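Local coordinates for putative regulatory protein (Streptomyces coelicolor A3, PDB 2PZ9), which probably binds DNA and regulates transcription as a member of the TetR family of helix-turn-helix regulators, at residues L205-A208 with V209-F213; D167-A170 with L171-I175; D195-V198 with T199-R202. All coordinates share one frame; numbering follows the deposited sequence.

Contact 1: L205-A208 with V209-F213; sequences LVTA and VEHMF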
# COMPACT_ATOMS: atom_id res chain seq x y z
N LEU A 205 9.67 11.40 6.83
CA LEU A 205 9.51 10.90 5.49
C LEU A 205 10.34 11.71 4.49
O LEU A 205 11.02 11.14 3.62
CB LEU A 205 8.04 10.95 5.15
CG LEU A 205 7.75 11.21 3.69
CD1 LEU A 205 8.38 10.17 2.77
CD2 LEU A 205 6.25 11.17 3.58
N VAL A 206 10.29 13.03 4.63
CA VAL A 206 11.02 13.89 3.75
C VAL A 206 12.52 13.69 3.96
O VAL A 206 13.31 13.68 2.99
CB VAL A 206 10.60 15.32 3.94
CG1 VAL A 206 11.58 16.25 3.27
CG2 VAL A 206 9.22 15.52 3.37
N THR A 207 12.91 13.49 5.22
CA THR A 207 14.30 13.30 5.57
C THR A 207 14.78 12.01 4.98
O THR A 207 15.87 11.95 4.43
CB THR A 207 14.48 13.29 7.09
OG1 THR A 207 14.07 14.57 7.61
CG2 THR A 207 15.92 13.03 7.47
N ALA A 208 13.95 10.98 5.05
CA ALA A 208 14.29 9.69 4.49
C ALA A 208 14.54 9.77 2.98
O ALA A 208 15.45 9.11 2.44
CB ALA A 208 13.20 8.67 4.80
N VAL A 209 13.74 10.58 2.30
CA VAL A 209 13.84 10.67 0.85
C VAL A 209 15.07 11.48 0.53
O VAL A 209 15.80 11.16 -0.43
CB VAL A 209 12.57 11.26 0.19
CG1 VAL A 209 12.76 11.45 -1.31
CG2 VAL A 209 11.39 10.36 0.44
N GLU A 210 15.32 12.50 1.36
CA GLU A 210 16.59 13.21 1.29
C GLU A 210 17.77 12.24 1.41
O GLU A 210 18.74 12.35 0.65
CB GLU A 210 16.68 14.31 2.34
CG GLU A 210 18.11 14.87 2.58
CD GLU A 210 18.77 15.52 1.32
OE1 GLU A 210 18.05 16.08 0.45
OE2 GLU A 210 20.03 15.47 1.21
N HIS A 211 17.69 11.27 2.32
CA HIS A 211 18.79 10.31 2.44
C HIS A 211 18.96 9.45 1.21
O HIS A 211 20.07 9.22 0.79
CB HIS A 211 18.69 9.46 3.70
CG HIS A 211 19.09 10.20 4.93
ND1 HIS A 211 18.19 10.86 5.74
CD2 HIS A 211 20.31 10.41 5.48
CE1 HIS A 211 18.83 11.43 6.74
NE2 HIS A 211 20.12 11.18 6.60
N MSE A 212 17.87 9.02 0.59
CA MSE A 212 17.99 8.23 -0.63
C MSE A 212 18.60 8.97 -1.80
O MSE A 212 19.61 8.53 -2.37
CB MSE A 212 16.66 7.73 -1.05
CG MSE A 212 16.35 6.43 -0.46
SE MSE A 212 14.43 6.36 -0.51
CE MSE A 212 14.06 6.02 -2.42
N PHE A 213 17.98 10.09 -2.18
CA PHE A 213 18.45 10.90 -3.29
C PHE A 213 18.78 12.32 -2.81
O PHE A 213 17.90 13.19 -2.83
CB PHE A 213 17.40 10.96 -4.40
CG PHE A 213 16.61 9.69 -4.57
CD1 PHE A 213 15.38 9.54 -3.93
CD2 PHE A 213 17.08 8.67 -5.38
CE1 PHE A 213 14.64 8.36 -4.10
CE2 PHE A 213 16.34 7.50 -5.54
CZ PHE A 213 15.13 7.35 -4.91
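Thr207 and His211, one helical turn apart, are joined by a backbone hydrogen bond from His211 N to Thr207 O (2.9 Å), one of a run of i to i+4 bonds that also pairs Val209 N with Leu205 O, Glu210 N with Val206 O and Met212 N with Ala208 O. The same Thr207 carbonyl takes a second donor from the histidine ring: His211 ND1 lies 2.9 Å from Thr207 O, 56° out of the carbonyl plane, whereas the backbone N-H keeps much closer to that plane. With CG anti to the carbonyl carbon (chi1 -76°), the His211 ring folds back along the preceding turn. There the methyl Thr207 CG2 meets the ring at its edge, 3.4 Å from His211 CE1, while the Thr207 hydroxyl is engaged with Ala203 O, a turn earlier. The ND1 bond to Thr207 O is likely to limit rotation of the imidazole, and the carbonyl oxygen thereby serves two donors. This is the end of helix 198-212, the last helix of the TetR-type C-terminal domain, and part of the subunit interface: Ala208 packs on Met212 of the second subunit, and selenomethionine Met212 on Ala208 there. Leu205 and Val209 lie alongside each other and point the same way, with Leu205 CD1 3.8 Å from Val209 CG2. Leu205 also packs on Phe108 of helix 100-113, and Val209 on Ala104.

Contact 2: D167-A170 with L171-I175; sequences DVLA and LINQI
Asn173 reaches back one turn to Leu169 and binds its carbonyl twice, once through the backbone and once through the side chain. Its CB lies 3.5 Å from Leu169 O and 3.4 Å from Ala170 O, over the preceding turn. With chi1 at -83°, CG swings back along the helix and stands 3.6 Å from Leu169 O. At the tip, Asn173 ND2 donates to Leu169 O at 2.9 Å in a fairly straight bond (162° at the hydrogen). The acceptor is in the amide plane, but ND2 stands above the carbonyl plane, 47° out of it, while Asn173 N approaches nearly along the C=O axis. Asn173 ND2 also lies beside the Leu169 side chain, 3.8 Å from Leu169 CD1. A leucine in place of Asn173 would probably leave Leu169 O with the backbone N-H as its one donor from this turn and bring an apolar branch against the carbonyl. On another flank, Val168 and Ile172 run alongside each other, Val168 CG1 being 3.8 Å from Ile172 CD1, and Ile172 goes on to Tyr103 and Ala104 of helix 100-113. Leu169 packs against helix 139-155, and Asp167 forms a salt bridge with Arg201 of the second subunit. The i to i+4 pairs belong to any helix; what is characteristic here is the setting, helix 165-176 of the all-helical TetR-type C-terminal domain packed between helices 100-113 and 139-155 and the second subunit.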
# COMPACT_ATOMS: atom_id res chain seq x y z
N ASP A 167 12.73 2.60 -10.69
CA ASP A 167 12.83 2.36 -9.26
C ASP A 167 12.61 3.65 -8.44
O ASP A 167 11.94 3.63 -7.39
CB ASP A 167 14.16 1.67 -8.89
CG ASP A 167 14.30 0.26 -9.51
OD1 ASP A 167 13.43 -0.60 -9.25
OD2 ASP A 167 15.29 0.01 -10.25
N VAL A 168 13.17 4.76 -8.91
CA VAL A 168 13.10 6.04 -8.21
C VAL A 168 11.64 6.49 -8.04
O VAL A 168 11.20 6.82 -6.93
CB VAL A 168 13.93 7.14 -8.95
CG1 VAL A 168 13.85 8.47 -8.23
CG2 VAL A 168 15.37 6.71 -9.12
N LEU A 169 10.91 6.46 -9.14
CA LEU A 169 9.51 6.87 -9.14
C LEU A 169 8.65 6.01 -8.20
O LEU A 169 8.02 6.54 -7.29
CB LEU A 169 8.96 6.82 -10.56
CG LEU A 169 7.53 7.30 -10.72
CD1 LEU A 169 7.50 8.81 -10.55
CD2 LEU A 169 6.89 6.87 -12.04
N ALA A 170 8.67 4.70 -8.43
CA ALA A 170 7.94 3.72 -7.61
C ALA A 170 8.19 3.89 -6.11
O ALA A 170 7.25 4.05 -5.33
CB ALA A 170 8.30 2.33 -8.04
N LEU A 171 9.47 3.84 -5.74
CA LEU A 171 9.89 4.02 -4.35
C LEU A 171 9.32 5.27 -3.70
O LEU A 171 8.66 5.21 -2.65
CB LEU A 171 11.42 4.06 -4.25
CG LEU A 171 12.13 2.73 -4.59
CD1 LEU A 171 13.60 2.96 -4.93
CD2 LEU A 171 11.93 1.66 -3.48
N ILE A 172 9.57 6.42 -4.32
CA ILE A 172 9.14 7.66 -3.72
C ILE A 172 7.59 7.73 -3.51
O ILE A 172 7.11 8.13 -2.44
CB ILE A 172 9.71 8.85 -4.49
CG1 ILE A 172 11.24 8.80 -4.41
CG2 ILE A 172 9.17 10.16 -3.91
CD1 ILE A 172 11.94 9.81 -5.28
N ASN A 173 6.83 7.34 -4.52
CA ASN A 173 5.42 7.08 -4.36
C ASN A 173 5.03 6.17 -3.19
O ASN A 173 4.06 6.46 -2.48
CB ASN A 173 4.90 6.51 -5.64
CG ASN A 173 4.59 7.56 -6.62
OD1 ASN A 173 3.43 7.97 -6.72
ND2 ASN A 173 5.60 8.06 -7.32
N GLN A 174 5.75 5.06 -3.02
CA GLN A 174 5.49 4.15 -1.91
C GLN A 174 5.65 4.84 -0.58
O GLN A 174 4.69 4.97 0.14
CB GLN A 174 6.42 2.95 -1.92
CG GLN A 174 5.80 1.75 -2.46
CD GLN A 174 4.59 1.26 -1.69
OE1 GLN A 174 4.68 0.85 -0.55
NE2 GLN A 174 3.45 1.25 -2.36
N ILE A 175 6.89 5.27 -0.30
CA ILE A 175 7.29 5.88 0.98
C ILE A 175 6.29 6.94 1.44
O ILE A 175 5.98 7.04 2.62
CB ILE A 175 8.70 6.55 0.89
CG1 ILE A 175 9.60 5.79 -0.07
CG2 ILE A 175 9.41 6.57 2.23
CD1 ILE A 175 10.89 6.58 -0.43

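Contact 3: D195-V198 with T199-R202; sequences DPSV and TARR. With SO4 (sulfate ion), chain B.
A sulfate ion, probably from the crystallisation liquor, sits at the start of helix 198-212, where Val198 N donates to its O3 at 3.1 Å and Thr199 N to its O4 at 3.2 Å. The Ser197 hydroxyl also bonds to O4, although the position of Ser197 OG is doubtful. Ser197 is the N-cap: OG accepts a weak, long bond from Ala200 N, which also donates to Ser197 O at 2.8 Å from well above that carbonyl's plane. The methyl of Ala200 turns back to the incoming loop, its CB 3.7 Å from Asp195 CG. Arg201 closes the turn. Bent at chi2 and chi3 (-67° and 59°), its chain curls back until Arg201 NH1 donates to Asp195 O at 2.9 Å, with that oxygen near the guanidinium plane at the edge. The same guanidinium group forms, through NE, a salt bridge with Asp167 of the second subunit, while Arg202 extends to Asp109 on helix 100-113. Arg201 thus ties the loop before the helix to the dimer interface, and the N-H groups at this helix start, helped perhaps by the helix dipole, form a site able to hold an anion.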
# COMPACT_ATOMS: atom_id res chain seq x y z
N ASP A 195 7.03 12.43 19.25
CA ASP A 195 6.28 13.62 18.86
C ASP A 195 5.11 13.16 17.98
O ASP A 195 5.29 12.89 16.79
CB ASP A 195 7.21 14.57 18.11
CG ASP A 195 6.51 15.82 17.56
OD1 ASP A 195 5.26 15.85 17.44
OD2 ASP A 195 7.23 16.78 17.24
N PRO A 196 3.90 13.06 18.57
CA PRO A 196 2.71 12.55 17.86
C PRO A 196 2.30 13.39 16.64
O PRO A 196 1.71 12.86 15.67
CB PRO A 196 1.62 12.57 18.94
CG PRO A 196 2.33 12.66 20.22
CD PRO A 196 3.59 13.43 19.96
N SER A 197 2.62 14.69 16.69
CA SER A 197 2.37 15.60 15.57
C SER A 197 2.56 14.95 14.19
O SER A 197 3.64 14.48 13.85
CB SER A 197 3.25 16.84 15.72
OG SER A 197 3.60 17.36 14.46
N VAL A 198 1.48 14.91 13.42
CA VAL A 198 1.52 14.51 12.01
C VAL A 198 2.70 15.06 11.21
O VAL A 198 3.30 14.36 10.37
CB VAL A 198 0.20 14.90 11.32
CG1 VAL A 198 0.28 14.72 9.79
CG2 VAL A 198 -0.97 14.09 11.91
N THR A 199 3.09 16.30 11.45
CA THR A 199 4.16 16.88 10.65
C THR A 199 5.52 16.35 11.07
O THR A 199 6.51 16.50 10.31
CB THR A 199 4.14 18.42 10.75
OG1 THR A 199 5.27 18.96 10.07
CG2 THR A 199 4.36 18.86 12.19
N ALA A 200 5.60 15.75 12.24
CA ALA A 200 6.73 14.89 12.60
C ALA A 200 6.86 13.65 11.67
O ALA A 200 7.99 13.30 11.27
CB ALA A 200 6.66 14.47 14.10
N ARG A 201 5.72 13.01 11.34
CA ARG A 201 5.70 11.92 10.35
C ARG A 201 6.23 12.45 9.03
O ARG A 201 7.00 11.78 8.33
CB ARG A 201 4.29 11.33 10.11
CG ARG A 201 3.44 10.95 11.36
CD ARG A 201 3.98 9.76 12.19
NE ARG A 201 5.34 10.01 12.69
CZ ARG A 201 5.64 10.60 13.86
NH1 ARG A 201 4.67 11.01 14.68
NH2 ARG A 201 6.92 10.78 14.20
N ARG A 202 5.83 13.68 8.71
CA ARG A 202 6.17 14.31 7.44
C ARG A 202 7.67 14.54 7.39
O ARG A 202 8.32 14.21 6.37
CB ARG A 202 5.43 15.64 7.26
CG ARG A 202 5.47 16.18 5.83
CD ARG A 202 4.84 17.55 5.76
NE ARG A 202 4.69 18.04 4.38
CZ ARG A 202 5.68 18.52 3.62
NH1 ARG A 202 6.91 18.53 4.08
NH2 ARG A 202 5.43 18.96 2.39
S SO4 B . -0.18 18.04 14.09
O1 SO4 B . -0.90 19.04 13.32
O2 SO4 B . -0.01 18.43 15.50
O3 SO4 B . -0.90 16.76 14.01
O4 SO4 B . 1.14 17.87 13.50

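From the N terminus, contact 2 (167-175) comes first, on helix 165-176; the chain then passes through helices 178-181 and 183-192 to contact 3, at the start of helix 198-212, and on to contact 1 near that helix's end. None closes a long loop, and they follow in series without nesting or crossing. Contacts 3 and 1 share one helix, their centres about 15 Å apart. Contacts 1 and 2 touch directly: Phe213, just past the end of helix 198-212, packs on Ile172 and Val168, and Met212 on Ile175, which joins this helix end to helix 165-176. Contacts 2 and 3 do not touch within one chain, but residues from both meet across the dimer.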